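Local structure of GH62 arabinofuranosidase (Podospora anserina, 4N4B) at residues I47-I52 against F307-G311; V61-T65 against A103-V107. The protein probably hydrolyses terminal non-reducing alpha-L-arabinofuranoside residues of xylan, as a secreted alpha-L-arabinofuranosidase of glycoside hydrolase family 62. All coordinates share one frame; numbering follows the deposited sequence.

Contact 1: I47-I52 against F307-G311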
loop_
_atom_site.group_PDB
_atom_site.type_symbol
_atom_site.label_atom_id
_atom_site.label_comp_id
_atom_site.label_asym_id
_atom_site.label_seq_id
_atom_site.Cartn_x
_atom_site.Cartn_y
_atom_site.Cartn_z
ATOM N N ILE A 47 9.051 -0.595 10.591
ATOM C CA ILE A 47 8.628 -1.496 9.482
ATOM C C ILE A 47 7.307 -1.002 9.055
ATOM O O ILE A 47 6.399 -0.719 9.845
ATOM C CB ILE A 47 8.589 -2.956 9.933
ATOM C CG1 ILE A 47 9.975 -3.403 10.520
ATOM C CG2 ILE A 47 8.191 -3.884 8.808
ATOM C CD1 ILE A 47 11.086 -3.422 9.561
ATOM N N LYS A 48 7.153 -0.791 7.731
ATOM C CA LYS A 48 6.158 0.163 7.232
ATOM C C LYS A 48 5.550 -0.324 5.936
ATOM O O LYS A 48 6.114 -1.102 5.178
ATOM C CB LYS A 48 6.788 1.533 6.944
ATOM C CG LYS A 48 7.326 2.241 8.169
ATOM C CD LYS A 48 7.783 3.598 7.809
ATOM C CE LYS A 48 6.660 4.547 7.616
ATOM N NZ LYS A 48 7.138 5.844 7.112
ATOM N N ASP A 49 4.432 0.251 5.587
ATOM C CA ASP A 49 3.863 0.305 4.232
ATOM C C ASP A 49 3.708 -1.100 3.567
ATOM O O ASP A 49 4.150 -1.302 2.419
ATOM C CB ASP A 49 4.777 1.133 3.307
ATOM C CG ASP A 49 5.298 2.445 3.894
ATOM O OD1 ASP A 49 4.503 3.071 4.602
ATOM O OD2 ASP A 49 6.476 2.781 3.596
ATOM N N PRO A 50 3.096 -2.025 4.278
ATOM C CA PRO A 50 3.100 -3.429 3.728
ATOM C C PRO A 50 2.258 -3.642 2.506
ATOM O O PRO A 50 1.229 -2.988 2.283
ATOM C CB PRO A 50 2.566 -4.220 4.872
ATOM C CG PRO A 50 1.670 -3.261 5.624
ATOM C CD PRO A 50 2.468 -1.991 5.607
ATOM N N THR A 51 2.730 -4.589 1.713
ATOM C CA THR A 51 1.880 -5.289 0.676
ATOM C C THR A 51 1.822 -6.704 1.125
ATOM O O THR A 51 2.785 -7.305 1.577
ATOM C CB THR A 51 2.529 -5.097 -0.698
ATOM O OG1 THR A 51 1.686 -5.733 -1.706
ATOM C CG2 THR A 51 3.867 -5.663 -0.871
ATOM N N ILE A 52 0.618 -7.305 0.983
ATOM C CA ILE A 52 0.401 -8.675 1.521
ATOM C C ILE A 52 -0.568 -9.445 0.649
ATOM O O ILE A 52 -1.663 -8.999 0.328
ATOM C CB ILE A 52 -0.102 -8.567 2.985
ATOM C CG1 ILE A 52 -0.363 -9.954 3.524
ATOM C CG2 ILE A 52 -1.283 -7.644 3.127
ATOM C CD1 ILE A 52 -0.519 -9.998 5.022
ATOM N N PHE A 307 -6.923 -6.092 6.773
ATOM C CA PHE A 307 -6.081 -4.976 6.278
ATOM C C PHE A 307 -4.830 -4.945 7.172
ATOM O O PHE A 307 -4.951 -4.727 8.416
ATOM C CB PHE A 307 -6.853 -3.692 6.313
ATOM C CG PHE A 307 -6.151 -2.463 5.773
ATOM C CD1 PHE A 307 -6.115 -2.188 4.408
ATOM C CD2 PHE A 307 -5.638 -1.503 6.633
ATOM C CE1 PHE A 307 -5.567 -1.025 3.913
ATOM C CE2 PHE A 307 -5.077 -0.345 6.147
ATOM C CZ PHE A 307 -4.975 -0.087 4.776
ATOM N N MET A 308 -3.648 -5.275 6.648
ATOM C CA MET A 308 -2.411 -5.113 7.384
ATOM C C MET A 308 -2.079 -3.652 7.348
ATOM O O MET A 308 -2.061 -3.072 6.267
ATOM C CB MET A 308 -1.322 -5.963 6.764
ATOM C CG MET A 308 -0.183 -6.191 7.736
ATOM S SD MET A 308 1.172 -7.099 6.992
ATOM C CE MET A 308 2.048 -7.700 8.391
ATOM N N TYR A 309 -1.770 -3.055 8.496
ATOM C CA TYR A 309 -1.524 -1.610 8.591
ATOM C C TYR A 309 -0.380 -1.323 9.475
ATOM O O TYR A 309 0.096 -2.135 10.257
ATOM C CB TYR A 309 -2.797 -0.897 9.010
ATOM C CG TYR A 309 -3.046 -1.032 10.520
ATOM C CD1 TYR A 309 -3.566 -2.182 11.098
ATOM C CD2 TYR A 309 -2.748 0.015 11.386
ATOM C CE1 TYR A 309 -3.799 -2.304 12.450
ATOM C CE2 TYR A 309 -3.013 -0.071 12.741
ATOM C CZ TYR A 309 -3.528 -1.248 13.236
ATOM O OH TYR A 309 -3.797 -1.286 14.633
ATOM N N GLN A 310 0.073 -0.077 9.419
ATOM C CA GLN A 310 1.116 0.429 10.328
ATOM C C GLN A 310 0.502 1.397 11.345
ATOM O O GLN A 310 -0.344 2.232 11.023
ATOM C CB GLN A 310 2.247 1.090 9.554
ATOM C CG GLN A 310 1.886 2.336 8.824
ATOM C CD GLN A 310 3.058 2.933 8.088
ATOM O OE1 GLN A 310 3.987 2.279 7.661
ATOM N NE2 GLN A 310 2.989 4.268 7.884
ATOM N N GLY A 311 1.045 1.243 12.516
ATOM C CA GLY A 311 0.697 2.095 13.612
ATOM C C GLY A 311 1.918 2.427 14.479
ATOM O O GLY A 311 2.916 1.920 14.287
HETATM O O HOH W 1 4.335 5.595 5.630
#
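Gln310, Met308, Pro50 and Ile52 join two blades of the five-bladed beta-propeller: innermost strand 46-55 of one blade lies against strand 306-311 of the blade that holds both chain ends. The strands run antiparallel but their axes stay 6.4 Å apart, and side chains make the contact. Gln310 reaches across with CG set between its backbone N and carbonyl carbon (chi1 66°) and the chain straight beyond it. Its OE1 accepts the backbone N-H of Asp49 at 2.9 Å; the donor stands above the amide carbonyl plane, 39° out of it, and the bond is bent. Gln310 OE1 also presses on the aliphatic part of Lys48, 3.0 Å from Lys48 CB. The amide nitrogen NE2 faces one water that links three side chains: it accepts from Gln310 NE2, donates to Asp49 OD1 and takes a weak bond from Lys48 NZ. Ser284 also binds Gln310 NE2, while Tyr320 holds Lys48 NZ. Asp49 OD2 bonds Ser64 and, like Lys48 NZ, a Tris molecule, with a bound calcium ion nearby.

Apolar packing covers the rest. Met308 stretches out fully, CG anti to the backbone N (chi1 -161°), and carries its sulfur between two residues of the facing strand. SD lies 3.8 Å from Pro50 CB, and the proline's CG sits over the Met308 backbone carbonyl. Ile52 meets the methionine chain at about a right angle: its CG2 is 4.0 Å from Met308 CB, and its CD1 touches Met308 SD at 3.9 Å.

Contact 2: V61-T65 against A103-V107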
loop_
_atom_site.group_PDB
_atom_site.type_symbol
_atom_site.label_atom_id
_atom_site.label_comp_id
_atom_site.label_asym_id
_atom_site.label_seq_id
_atom_site.Cartn_x
_atom_site.Cartn_y
_atom_site.Cartn_z
ATOM N N VAL A 61 4.641 -11.097 2.637
ATOM C CA VAL A 61 4.656 -9.639 2.900
ATOM C C VAL A 61 5.872 -9.077 2.426
ATOM O O VAL A 61 7.004 -9.518 2.651
ATOM C CB VAL A 61 4.445 -9.375 4.403
ATOM C CG1 VAL A 61 4.349 -7.865 4.669
ATOM C CG2 VAL A 61 3.190 -10.035 4.918
ATOM N N PHE A 62 5.740 -7.846 1.804
ATOM C CA PHE A 62 6.878 -6.967 1.569
ATOM C C PHE A 62 6.579 -5.641 2.265
ATOM O O PHE A 62 5.462 -5.195 2.285
ATOM C CB PHE A 62 7.188 -6.721 0.062
ATOM C CG PHE A 62 7.408 -8.001 -0.690
ATOM C CD1 PHE A 62 6.351 -8.839 -1.089
ATOM C CD2 PHE A 62 8.667 -8.338 -1.035
ATOM C CE1 PHE A 62 6.667 -10.041 -1.764
ATOM C CE2 PHE A 62 8.952 -9.513 -1.764
ATOM C CZ PHE A 62 7.916 -10.313 -2.141
ATOM N N ALA A 63 7.663 -5.051 2.816
ATOM C CA ALA A 63 7.465 -3.828 3.587
ATOM C C ALA A 63 8.687 -2.950 3.402
ATOM O O ALA A 63 9.767 -3.365 3.005
ATOM C CB ALA A 63 7.215 -4.163 5.056
ATOM N N SER A 64 8.478 -1.632 3.671
ATOM C CA SER A 64 9.576 -0.675 3.812
ATOM C C SER A 64 10.324 -0.930 5.151
ATOM O O SER A 64 9.666 -1.131 6.172
ATOM C CB SER A 64 9.172 0.779 3.786
ATOM O OG SER A 64 8.286 1.073 2.698
ATOM N N THR A 65 11.650 -0.738 5.077
ATOM C CA THR A 65 12.501 -0.527 6.262
ATOM C C THR A 65 12.748 0.940 6.289
ATOM O O THR A 65 13.101 1.549 5.340
ATOM C CB THR A 65 13.778 -1.346 6.255
ATOM O OG1 THR A 65 14.629 -0.948 5.197
ATOM C CG2 THR A 65 13.471 -2.873 6.057
ATOM N N ALA A 103 11.170 2.161 -1.422
ATOM C CA ALA A 103 10.134 2.188 -0.419
ATOM C C ALA A 103 8.794 1.890 -0.962
ATOM O O ALA A 103 8.481 2.099 -2.158
ATOM C CB ALA A 103 10.163 3.556 0.264
ATOM N N ALA A 104 7.928 1.414 -0.090
ATOM C CA ALA A 104 6.475 1.292 -0.261
ATOM C C ALA A 104 6.100 0.388 -1.420
ATOM O O ALA A 104 5.686 0.810 -2.508
ATOM C CB ALA A 104 5.828 2.696 -0.437
ATOM N N PRO A 105 6.308 -0.916 -1.228
ATOM C CA PRO A 105 6.126 -1.934 -2.248
ATOM C C PRO A 105 4.680 -2.355 -2.447
ATOM O O PRO A 105 3.803 -2.233 -1.575
ATOM C CB PRO A 105 6.944 -3.062 -1.750
ATOM C CG PRO A 105 6.767 -3.002 -0.270
ATOM C CD PRO A 105 6.702 -1.522 0.087
ATOM N N GLN A 106 4.444 -2.938 -3.643
ATOM C CA GLN A 106 3.172 -3.564 -4.044
ATOM C C GLN A 106 3.547 -4.817 -4.832
ATOM O O GLN A 106 4.280 -4.722 -5.799
ATOM C CB GLN A 106 2.275 -2.660 -4.885
ATOM C CG GLN A 106 0.983 -3.276 -5.295
ATOM C CD GLN A 106 0.402 -2.648 -6.555
ATOM O OE1 GLN A 106 1.126 -2.115 -7.408
ATOM N NE2 GLN A 106 -0.896 -2.825 -6.703
ATOM N N VAL A 107 3.005 -5.970 -4.403
ATOM C CA VAL A 107 3.258 -7.226 -5.118
ATOM C C VAL A 107 2.036 -7.781 -5.790
ATOM O O VAL A 107 0.974 -7.796 -5.215
ATOM C CB VAL A 107 3.904 -8.275 -4.176
ATOM C CG1 VAL A 107 2.971 -8.816 -3.138
ATOM C CG2 VAL A 107 4.556 -9.424 -4.973
#
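Ser64 and Ala104 form the one direct hydrogen bond between 61-65 and 103-107, at a seam between successive blades of the beta-propeller, where strand 58-67 of one blade faces 103-110, the innermost strand of the next. The two run antiparallel with axes 5.5 Å apart, yet belong to different sheets, and the bond passes through a side chain instead of pairing backbone with backbone. Ala104 N donates to Ser64 OG at 2.8 Å with an N-H...O angle of 151°. The serine offers that oxygen because OG is turned anti to its own carbonyl carbon (chi1 -48°). Asp49 OD2 is a second partner of the same hydroxyl, which thus ties the Ala104 backbone to a carboxylate beside the bound Tris molecule. Without the hydroxyl, as with an alanine here, Ala104 N and Asp49 OD2 would probably each lose a partner and the carboxylate would be freer to turn.

The remaining contact is apolar. Pro105 leans its ring on the opposite strand: CG lies 3.6 Å from the carbonyl oxygen of Phe62 and 3.8 Å from Phe62 CB, while CD comes to 4.0 Å from Ser64 OG. Farther along, Phe62 and Val107 cross at about a right angle. Tyr75 and Trp139 also meet the phenylalanine ring, with Leu118 of strand 115-121 against it as well, so residues of both blades enclose it. Val107 presents both methyls to one side of this ring: CG1 is 4.0 Å from Phe62 CD1, and CG2, approaching obliquely, is 3.9 Å from Phe62 CE1.

In the fold
From the N terminus, strand 28-30 enters the last blade beside 326-332, so both ends of the chain share one sheet. The chain then builds the blade of 46-55, 58-67, 70-78 and 90-91 and moves to the next at 103-110, where contact 2 closes a short loop. Two further blades follow, and the last, closing one brings 306-311 back to 47-52; contact 1 thereby closes the propeller ring, with contact 2 nested inside its long loop. Each contact sets the innermost strand of one blade against its predecessor's second strand. They meet in the first blade, whose adjacent strands 46-55 and 58-67 pair through Lys48 O and Ser64 N.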